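Long-range contacts in N-acetylmuramoyl-L-alanine amidase XlyA (Bacillus subtilis, PDB 3RDR), which hydrolyses the amide link between N-acetylmuramoyl residues and L-amino acids in cell-wall glycopeptides, the chain here being its zinc-containing catalytic domain: residues 5-13 against 66-74; 20-28 against 88-96. All coordinates share one frame; numbering follows the deposited sequence.

The chain begins at the outer edge of the mixed sheet. Strand 7-9 pairs with strand 68-70, and contact 1 closes a loop that holds strand 28-33, helix 43-50 and strand 61-63. Residues 20-28 fall inside that loop and lead into strand 28-33. Their partner, 88-96, comes only after 66-74, so the two contacts cross along the chain. Contact 2 ties this incoming segment to the end of helix 87-90 and the start of strand 92-97. The contacts lie about 15 Å apart between centres, on one sheet. They touch where Leu74 packs against Met24, Pro26 and Ile93.

Contact 1: 5-13 against 66-74; sequences VNIIQDFIP and TEIYQHLPL
Ile8 lies over the face of the Tyr69 ring. Its CB stands 3.9 Å from the ring centroid and only 7° off the normal, a CH-pi contact. With CG1 beside the backbone N (chi1 -66°), Ile8 CG2 is anti to that N and lies over the same face, 3.5 Å from Tyr69 CE2. The other branch ends in CD1, which approaches Glu67 OE1. On the other face of the strands, Gln9 and Gln70 run side by side and point the same way. Their amide planes are turned 69° apart. Gln9 NE2 donates to Gln70 OE1 over 3.2 Å, a straight bond at the hydrogen that arrives from above the carbonyl plane. Gln70 NE2 donates to Leu72 O at 2.6 Å, so both ends of this buried amide are held. Strands 7-9 and 68-70 pair in parallel at the edge of the T7 lysozyme-like amidase sheet. Ile8 N to Ile68 O (2.7 Å) and Gln70 N to Ile8 O are two of the bonds that join them. Beyond the strands, Phe11 turns one ring face to Pro73, whose CD sits 4.1 Å from the ring centroid. Gln70 O meets the edge of the same ring near Phe11 CD2. Ile12 N bonds to His71 O, and Ile12 CD1 packs on Leu72 CD1 (3.6 Å). One water bridges Asp10 O and His71 ND1, while His71 NE2 bonds to Thr62.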
loop_
_atom_site.group_PDB
_atom_site.type_symbol
_atom_site.label_atom_id
_atom_site.label_comp_id
_atom_site.label_asym_id
_atom_site.label_seq_id
_atom_site.Cartn_x
_atom_site.Cartn_y
_atom_site.Cartn_z
ATOM N N VAL A 5 7.642 -5.102 -13.084
ATOM C CA VAL A 5 7.058 -6.089 -12.128
ATOM C C VAL A 5 5.601 -6.363 -12.494
ATOM O O VAL A 5 4.864 -5.458 -12.881
ATOM C CB VAL A 5 7.129 -5.563 -10.675
ATOM C CG1 VAL A 5 6.696 -6.650 -9.699
ATOM C CG2 VAL A 5 8.542 -5.098 -10.363
ATOM N N ASN A 6 5.191 -7.618 -12.363
ATOM C CA ASN A 6 3.834 -8.031 -12.699
ATOM C C ASN A 6 2.801 -7.623 -11.645
ATOM O O ASN A 6 3.012 -7.819 -10.448
ATOM C CB ASN A 6 3.811 -9.548 -12.889
ATOM C CG ASN A 6 2.688 -10.005 -13.793
ATOM O OD1 ASN A 6 1.511 -9.853 -13.468
ATOM N ND2 ASN A 6 3.048 -10.571 -14.941
ATOM N N ILE A 7 1.684 -7.053 -12.100
ATOM C CA ILE A 7 0.605 -6.629 -11.207
ATOM C C ILE A 7 -0.624 -7.511 -11.426
ATOM O O ILE A 7 -1.183 -7.536 -12.521
ATOM C CB ILE A 7 0.170 -5.156 -11.460
ATOM C CG1 ILE A 7 1.298 -4.187 -11.107
ATOM C CG2 ILE A 7 -1.061 -4.822 -10.626
ATOM C CD1 ILE A 7 2.373 -4.091 -12.154
ATOM N N ILE A 8 -1.044 -8.226 -10.385
ATOM C CA ILE A 8 -2.213 -9.098 -10.471
ATOM C C ILE A 8 -3.415 -8.458 -9.767
ATOM O O ILE A 8 -3.355 -8.151 -8.576
ATOM C CB ILE A 8 -1.952 -10.483 -9.820
ATOM C CG1 ILE A 8 -0.888 -11.255 -10.608
ATOM C CG2 ILE A 8 -3.241 -11.293 -9.770
ATOM C CD1 ILE A 8 0.523 -10.751 -10.399
ATOM N N GLN A 9 -4.504 -8.259 -10.508
ATOM C CA GLN A 9 -5.709 -7.668 -9.939
ATOM C C GLN A 9 -6.620 -8.753 -9.377
ATOM O O GLN A 9 -6.964 -9.715 -10.066
ATOM C CB GLN A 9 -6.456 -6.850 -10.994
ATOM C CG GLN A 9 -5.629 -5.713 -11.574
ATOM C CD GLN A 9 -6.419 -4.835 -12.521
ATOM O OE1 GLN A 9 -7.145 -5.330 -13.386
ATOM N NE2 GLN A 9 -6.273 -3.523 -12.372
ATOM N N ASP A 10 -6.991 -8.593 -8.113
ATOM C CA ASP A 10 -7.857 -9.543 -7.429
ATOM C C ASP A 10 -8.607 -8.735 -6.379
ATOM O O ASP A 10 -8.362 -8.842 -5.176
ATOM C CB ASP A 10 -7.005 -10.644 -6.794
ATOM C CG ASP A 10 -7.837 -11.730 -6.153
ATOM O OD1 ASP A 10 -8.953 -11.995 -6.641
ATOM O OD2 ASP A 10 -7.364 -12.331 -5.164
ATOM N N PHE A 11 -9.532 -7.918 -6.869
ATOM C CA PHE A 11 -10.323 -7.023 -6.040
ATOM C C PHE A 11 -11.176 -7.633 -4.945
ATOM O O PHE A 11 -11.657 -8.764 -5.045
ATOM C CB PHE A 11 -11.227 -6.156 -6.925
ATOM C CG PHE A 11 -10.480 -5.201 -7.821
ATOM C CD1 PHE A 11 -11.174 -4.388 -8.718
ATOM C CD2 PHE A 11 -9.088 -5.121 -7.781
ATOM C CE1 PHE A 11 -10.494 -3.512 -9.561
ATOM C CE2 PHE A 11 -8.399 -4.251 -8.618
ATOM C CZ PHE A 11 -9.102 -3.443 -9.512
ATOM N N ILE A 12 -11.342 -6.847 -3.888
ATOM C CA ILE A 12 -12.171 -7.203 -2.754
ATOM C C ILE A 12 -13.571 -7.057 -3.346
ATOM O O ILE A 12 -13.823 -6.125 -4.112
ATOM C CB ILE A 12 -11.981 -6.180 -1.614
ATOM C CG1 ILE A 12 -10.585 -6.337 -1.001
ATOM C CG2 ILE A 12 -13.071 -6.342 -0.574
ATOM C CD1 ILE A 12 -10.169 -5.172 -0.112
ATOM N N PRO A 13 -14.500 -7.969 -3.015
ATOM C CA PRO A 13 -15.840 -7.822 -3.595
ATOM C C PRO A 13 -16.587 -6.541 -3.233
ATOM O O PRO A 13 -16.512 -6.046 -2.106
ATOM C CB PRO A 13 -16.564 -9.087 -3.120
ATOM C CG PRO A 13 -15.872 -9.415 -1.827
ATOM C CD PRO A 13 -14.419 -9.167 -2.160
ATOM N N THR A 66 8.428 -10.763 -5.369
ATOM C CA THR A 66 8.131 -11.389 -6.646
ATOM C C THR A 66 7.077 -10.665 -7.475
ATOM O O THR A 66 7.269 -10.434 -8.668
ATOM C CB THR A 66 7.667 -12.843 -6.434
ATOM O OG1 THR A 66 8.653 -13.548 -5.668
ATOM C CG2 THR A 66 7.476 -13.547 -7.767
ATOM N N GLU A 67 5.962 -10.305 -6.848
ATOM C CA GLU A 67 4.890 -9.644 -7.579
ATOM C C GLU A 67 4.109 -8.626 -6.766
ATOM O O GLU A 67 4.412 -8.373 -5.602
ATOM C CB GLU A 67 3.935 -10.700 -8.123
ATOM C CG GLU A 67 3.533 -11.720 -7.082
ATOM C CD GLU A 67 2.828 -12.906 -7.687
ATOM O OE1 GLU A 67 3.053 -13.174 -8.887
ATOM O OE2 GLU A 67 2.064 -13.578 -6.963
ATOM N N ILE A 68 3.089 -8.060 -7.404
ATOM C CA ILE A 68 2.233 -7.051 -6.796
ATOM C C ILE A 68 0.773 -7.426 -7.026
ATOM O O ILE A 68 0.395 -7.810 -8.132
ATOM C CB ILE A 68 2.479 -5.665 -7.438
ATOM C CG1 ILE A 68 3.928 -5.233 -7.224
ATOM C CG2 ILE A 68 1.529 -4.632 -6.844
ATOM C CD1 ILE A 68 4.315 -4.006 -8.023
ATOM N N TYR A 69 -0.036 -7.325 -5.975
ATOM C CA TYR A 69 -1.460 -7.619 -6.063
ATOM C C TYR A 69 -2.230 -6.334 -5.786
ATOM O O TYR A 69 -1.858 -5.566 -4.899
ATOM C CB TYR A 69 -1.871 -8.682 -5.037
ATOM C CG TYR A 69 -1.836 -10.103 -5.557
ATOM C CD1 TYR A 69 -0.621 -10.756 -5.792
ATOM C CD2 TYR A 69 -3.018 -10.791 -5.834
ATOM C CE1 TYR A 69 -0.589 -12.059 -6.292
ATOM C CE2 TYR A 69 -2.999 -12.095 -6.334
ATOM C CZ TYR A 69 -1.782 -12.721 -6.561
ATOM O OH TYR A 69 -1.760 -14.004 -7.062
ATOM N N GLN A 70 -3.292 -6.099 -6.553
ATOM C CA GLN A 70 -4.127 -4.910 -6.374
ATOM C C GLN A 70 -5.475 -5.385 -5.837
ATOM O O GLN A 70 -6.132 -6.231 -6.440
ATOM C CB GLN A 70 -4.322 -4.178 -7.702
ATOM C CG GLN A 70 -4.887 -2.773 -7.556
ATOM C CD GLN A 70 -5.222 -2.142 -8.896
ATOM O OE1 GLN A 70 -4.583 -2.432 -9.903
ATOM N NE2 GLN A 70 -6.214 -1.266 -8.910
ATOM N N HIS A 71 -5.881 -4.823 -4.705
ATOM C CA HIS A 71 -7.115 -5.216 -4.042
ATOM C C HIS A 71 -8.272 -4.251 -4.263
ATOM O O HIS A 71 -9.424 -4.584 -3.994
ATOM C CB HIS A 71 -6.847 -5.333 -2.542
ATOM C CG HIS A 71 -5.524 -5.948 -2.213
ATOM N ND1 HIS A 71 -5.272 -7.296 -2.359
ATOM C CD2 HIS A 71 -4.370 -5.394 -1.769
ATOM C CE1 HIS A 71 -4.020 -7.547 -2.017
ATOM N NE2 HIS A 71 -3.451 -6.409 -1.656
ATOM N N LEU A 72 -7.957 -3.059 -4.753
ATOM C CA LEU A 72 -8.958 -2.023 -4.967
ATOM C C LEU A 72 -8.653 -1.221 -6.226
ATOM O O LEU A 72 -7.488 -1.069 -6.607
ATOM C CB LEU A 72 -8.943 -1.057 -3.777
ATOM C CG LEU A 72 -9.897 -1.061 -2.579
ATOM C CD1 LEU A 72 -10.540 -2.407 -2.343
ATOM C CD2 LEU A 72 -9.109 -0.595 -1.366
ATOM N N PRO A 73 -9.698 -0.707 -6.897
ATOM C CA PRO A 73 -9.467 0.089 -8.105
ATOM C C PRO A 73 -8.946 1.440 -7.617
ATOM O O PRO A 73 -9.296 1.873 -6.518
ATOM C CB PRO A 73 -10.860 0.180 -8.732
ATOM C CG PRO A 73 -11.772 0.130 -7.543
ATOM C CD PRO A 73 -11.138 -0.966 -6.707
ATOM N N LEU A 74 -8.119 2.107 -8.416
ATOM C CA LEU A 74 -7.558 3.385 -7.995
ATOM C C LEU A 74 -8.525 4.569 -7.925
ATOM O O LEU A 74 -8.128 5.669 -7.536
ATOM C CB LEU A 74 -6.351 3.736 -8.872
ATOM C CG LEU A 74 -5.266 2.649 -8.889
ATOM C CD1 LEU A 74 -4.007 3.204 -9.535
ATOM C CD2 LEU A 74 -4.965 2.180 -7.467
HETATM O O HOH W 1 -7.621 -8.830 -2.505
#

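Contact 2: 20-28 against 88-96; sequences PGYAMTPLY and GNRASIGIE
Arg90 folds back through chi2 (-68°) and chi3 (-65°), which lays its guanidinium flat on the Tyr22 ring. Tyr22 CG is anti to its own carbonyl carbon, and the ring turns one face to the cation. The planes are 22° apart and the centres 4.0 Å apart, a stacked cation-pi pair. The overlap is offset: Arg90 CZ lies nearest Tyr22 CG, while Arg90 NH1 lies over the ring centre. At the guanidinium edge, in its plane, one water accepts from Arg90 NE and a second from Arg90 NH2. Both donate to Ala23 O. The first also donates to Arg90 O, so it holds three bonds, two to Arg90 and one to Ala23. A further water accepts from Thr25 N and donates to Arg90 O. Met24 is extended as far as SD and then bends, pointing toward the residues after the helix. Met24 SD comes 3.3 Å from Ser92 O, and its CE packs on Ile93 CG1. Here the loop before strand 28-33 meets the end of helix 87-90, where strand 92-97 begins in the zinc amidase fold. Strands 28-33 and 92-97 are parallel neighbours in the central sheet, and the Tyr28-Ser92 bridge stands at the start of both strands. Ala91 O takes two bonds, from Leu27 N above its carbonyl plane (3.0 Å) and from Tyr28 N in that plane (3.1 Å). It also lies at the edge of the Tyr28 ring. Ile93 N returns a bond to Tyr28 O. The Pro26 ring lies aslant against Ile93, with Pro26 CB 3.6 Å from Ile93 CG1. The methylene groups of Tyr28 and Ser92 abut, CB to CB at 3.5 Å. Ser92 OG donates to Gly88 O on a lone pair in the carbonyl plane and is also hydrogen-bonded with Thr30.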
loop_
_atom_site.group_PDB
_atom_site.type_symbol
_atom_site.label_atom_id
_atom_site.label_comp_id
_atom_site.label_asym_id
_atom_site.label_seq_id
_atom_site.Cartn_x
_atom_site.Cartn_y
_atom_site.Cartn_z
ATOM N N PRO A 20 -15.293 0.295 1.189
ATOM C CA PRO A 20 -16.235 1.408 1.346
ATOM C C PRO A 20 -16.711 1.971 0.016
ATOM O O PRO A 20 -17.851 2.416 -0.100
ATOM C CB PRO A 20 -15.441 2.421 2.176
ATOM C CG PRO A 20 -14.013 2.118 1.812
ATOM C CD PRO A 20 -14.001 0.614 1.821
ATOM N N GLY A 21 -15.828 1.965 -0.978
ATOM C CA GLY A 21 -16.195 2.444 -2.299
ATOM C C GLY A 21 -16.434 3.925 -2.526
ATOM O O GLY A 21 -17.213 4.284 -3.410
ATOM N N TYR A 22 -15.794 4.799 -1.752
ATOM C CA TYR A 22 -15.978 6.230 -1.976
ATOM C C TYR A 22 -15.117 6.641 -3.161
ATOM O O TYR A 22 -13.984 6.173 -3.303
ATOM C CB TYR A 22 -15.560 7.044 -0.752
ATOM C CG TYR A 22 -16.521 6.948 0.403
ATOM C CD1 TYR A 22 -17.823 7.451 0.302
ATOM C CD2 TYR A 22 -16.136 6.343 1.600
ATOM C CE1 TYR A 22 -18.717 7.350 1.369
ATOM C CE2 TYR A 22 -17.017 6.237 2.667
ATOM C CZ TYR A 22 -18.306 6.739 2.549
ATOM O OH TYR A 22 -19.173 6.617 3.611
ATOM N N ALA A 23 -15.659 7.505 -4.018
ATOM C CA ALA A 23 -14.918 7.975 -5.182
ATOM C C ALA A 23 -13.651 8.667 -4.703
ATOM O O ALA A 23 -13.672 9.423 -3.725
ATOM C CB ALA A 23 -15.765 8.946 -5.994
ATOM N N MET A 24 -12.547 8.411 -5.395
ATOM C CA MET A 24 -11.281 9.018 -5.019
ATOM C C MET A 24 -10.447 9.474 -6.203
ATOM O O MET A 24 -10.347 8.788 -7.213
ATOM C CB MET A 24 -10.446 8.036 -4.177
ATOM C CG MET A 24 -9.034 8.540 -3.843
ATOM S SD MET A 24 -8.014 7.381 -2.873
ATOM C CE MET A 24 -7.305 6.350 -4.170
ATOM N N THR A 25 -9.862 10.654 -6.053
ATOM C CA THR A 25 -8.956 11.236 -7.031
ATOM C C THR A 25 -7.711 11.383 -6.151
ATOM O O THR A 25 -7.538 12.389 -5.464
ATOM C CB THR A 25 -9.453 12.618 -7.518
ATOM O OG1 THR A 25 -10.660 12.448 -8.276
ATOM C CG2 THR A 25 -8.404 13.288 -8.402
ATOM N N PRO A 26 -6.843 10.356 -6.143
ATOM C CA PRO A 26 -5.616 10.347 -5.336
ATOM C C PRO A 26 -4.611 11.476 -5.553
ATOM O O PRO A 26 -4.132 11.709 -6.662
ATOM C CB PRO A 26 -5.024 8.967 -5.629
ATOM C CG PRO A 26 -5.442 8.721 -7.039
ATOM C CD PRO A 26 -6.886 9.187 -7.041
ATOM N N LEU A 27 -4.296 12.167 -4.465
ATOM C CA LEU A 27 -3.333 13.261 -4.479
ATOM C C LEU A 27 -2.075 12.828 -3.720
ATOM O O LEU A 27 -1.048 13.516 -3.755
ATOM C CB LEU A 27 -3.933 14.496 -3.802
ATOM C CG LEU A 27 -5.260 15.024 -4.359
ATOM C CD1 LEU A 27 -5.755 16.178 -3.491
ATOM C CD2 LEU A 27 -5.070 15.473 -5.805
ATOM N N TYR A 28 -2.167 11.691 -3.031
ATOM C CA TYR A 28 -1.051 11.163 -2.249
ATOM C C TYR A 28 -0.872 9.662 -2.435
ATOM O O TYR A 28 -1.741 8.972 -2.978
ATOM C CB TYR A 28 -1.277 11.413 -0.754
ATOM C CG TYR A 28 -1.496 12.854 -0.360
ATOM C CD1 TYR A 28 -0.423 13.671 0.004
ATOM C CD2 TYR A 28 -2.778 13.398 -0.333
ATOM C CE1 TYR A 28 -0.627 14.998 0.393
ATOM C CE2 TYR A 28 -2.993 14.722 0.049
ATOM C CZ TYR A 28 -1.915 15.514 0.412
ATOM O OH TYR A 28 -2.130 16.813 0.811
ATOM N N GLY A 88 -5.595 10.905 3.974
ATOM C CA GLY A 88 -4.912 9.624 3.984
ATOM C C GLY A 88 -5.844 8.550 3.461
ATOM O O GLY A 88 -5.536 7.843 2.499
ATOM N N ASN A 89 -7.001 8.429 4.096
ATOM C CA ASN A 89 -7.980 7.443 3.673
ATOM C C ASN A 89 -8.748 7.835 2.413
ATOM O O ASN A 89 -8.941 7.009 1.522
ATOM C CB ASN A 89 -8.985 7.168 4.790
ATOM C CG ASN A 89 -8.438 6.229 5.849
ATOM O OD1 ASN A 89 -7.585 5.384 5.568
ATOM N ND2 ASN A 89 -8.943 6.355 7.067
ATOM N N ARG A 90 -9.164 9.095 2.329
ATOM C CA ARG A 90 -9.968 9.556 1.196
ATOM C C ARG A 90 -9.254 10.154 -0.014
ATOM O O ARG A 90 -9.899 10.447 -1.020
ATOM C CB ARG A 90 -11.022 10.549 1.701
ATOM C CG ARG A 90 -11.956 9.971 2.777
ATOM C CD ARG A 90 -12.869 8.880 2.215
ATOM N NE ARG A 90 -13.802 9.395 1.215
ATOM C CZ ARG A 90 -14.942 10.029 1.498
ATOM N NH1 ARG A 90 -15.308 10.227 2.759
ATOM N NH2 ARG A 90 -15.714 10.479 0.517
ATOM N N ALA A 91 -7.939 10.333 0.059
ATOM C CA ALA A 91 -7.227 10.909 -1.081
ATOM C C ALA A 91 -5.829 10.355 -1.311
ATOM O O ALA A 91 -4.945 11.077 -1.775
ATOM C CB ALA A 91 -7.158 12.437 -0.941
ATOM N N SER A 92 -5.607 9.088 -0.986
ATOM C CA SER A 92 -4.290 8.515 -1.224
ATOM C C SER A 92 -4.378 7.047 -1.582
ATOM O O SER A 92 -5.346 6.363 -1.241
ATOM C CB SER A 92 -3.372 8.690 -0.000
ATOM O OG SER A 92 -3.536 7.649 0.954
ATOM N N ILE A 93 -3.363 6.584 -2.298
ATOM C CA ILE A 93 -3.268 5.192 -2.697
ATOM C C ILE A 93 -2.424 4.505 -1.631
ATOM O O ILE A 93 -1.288 4.912 -1.376
ATOM C CB ILE A 93 -2.573 5.057 -4.063
ATOM C CG1 ILE A 93 -3.389 5.789 -5.135
ATOM C CG2 ILE A 93 -2.410 3.588 -4.427
ATOM C CD1 ILE A 93 -2.706 5.859 -6.491
ATOM N N GLY A 94 -2.991 3.486 -0.991
ATOM C CA GLY A 94 -2.271 2.764 0.041
ATOM C C GLY A 94 -1.465 1.594 -0.504
ATOM O O GLY A 94 -1.984 0.775 -1.277
ATOM N N ILE A 95 -0.195 1.522 -0.104
ATOM C CA ILE A 95 0.701 0.449 -0.531
ATOM C C ILE A 95 1.325 -0.274 0.661
ATOM O O ILE A 95 1.868 0.355 1.573
ATOM C CB ILE A 95 1.873 0.974 -1.416
ATOM C CG1 ILE A 95 1.338 1.602 -2.706
ATOM C CG2 ILE A 95 2.801 -0.180 -1.793
ATOM C CD1 ILE A 95 0.755 2.972 -2.520
ATOM N N GLU A 96 1.245 -1.600 0.653
ATOM C CA GLU A 96 1.836 -2.397 1.722
ATOM C C GLU A 96 3.041 -3.141 1.166
ATOM O O GLU A 96 2.989 -3.673 0.055
ATOM C CB GLU A 96 0.823 -3.408 2.276
ATOM C CG GLU A 96 -0.118 -2.850 3.338
ATOM C CD GLU A 96 0.512 -2.804 4.729
ATOM O OE1 GLU A 96 1.744 -2.984 4.842
ATOM O OE2 GLU A 96 -0.229 -2.576 5.712
HETATM O O HOH W 2 -12.587 9.072 -1.287
HETATM O O HOH W 3 -15.985 10.423 -2.274
HETATM O O HOH W 4 -10.257 12.051 -3.409
#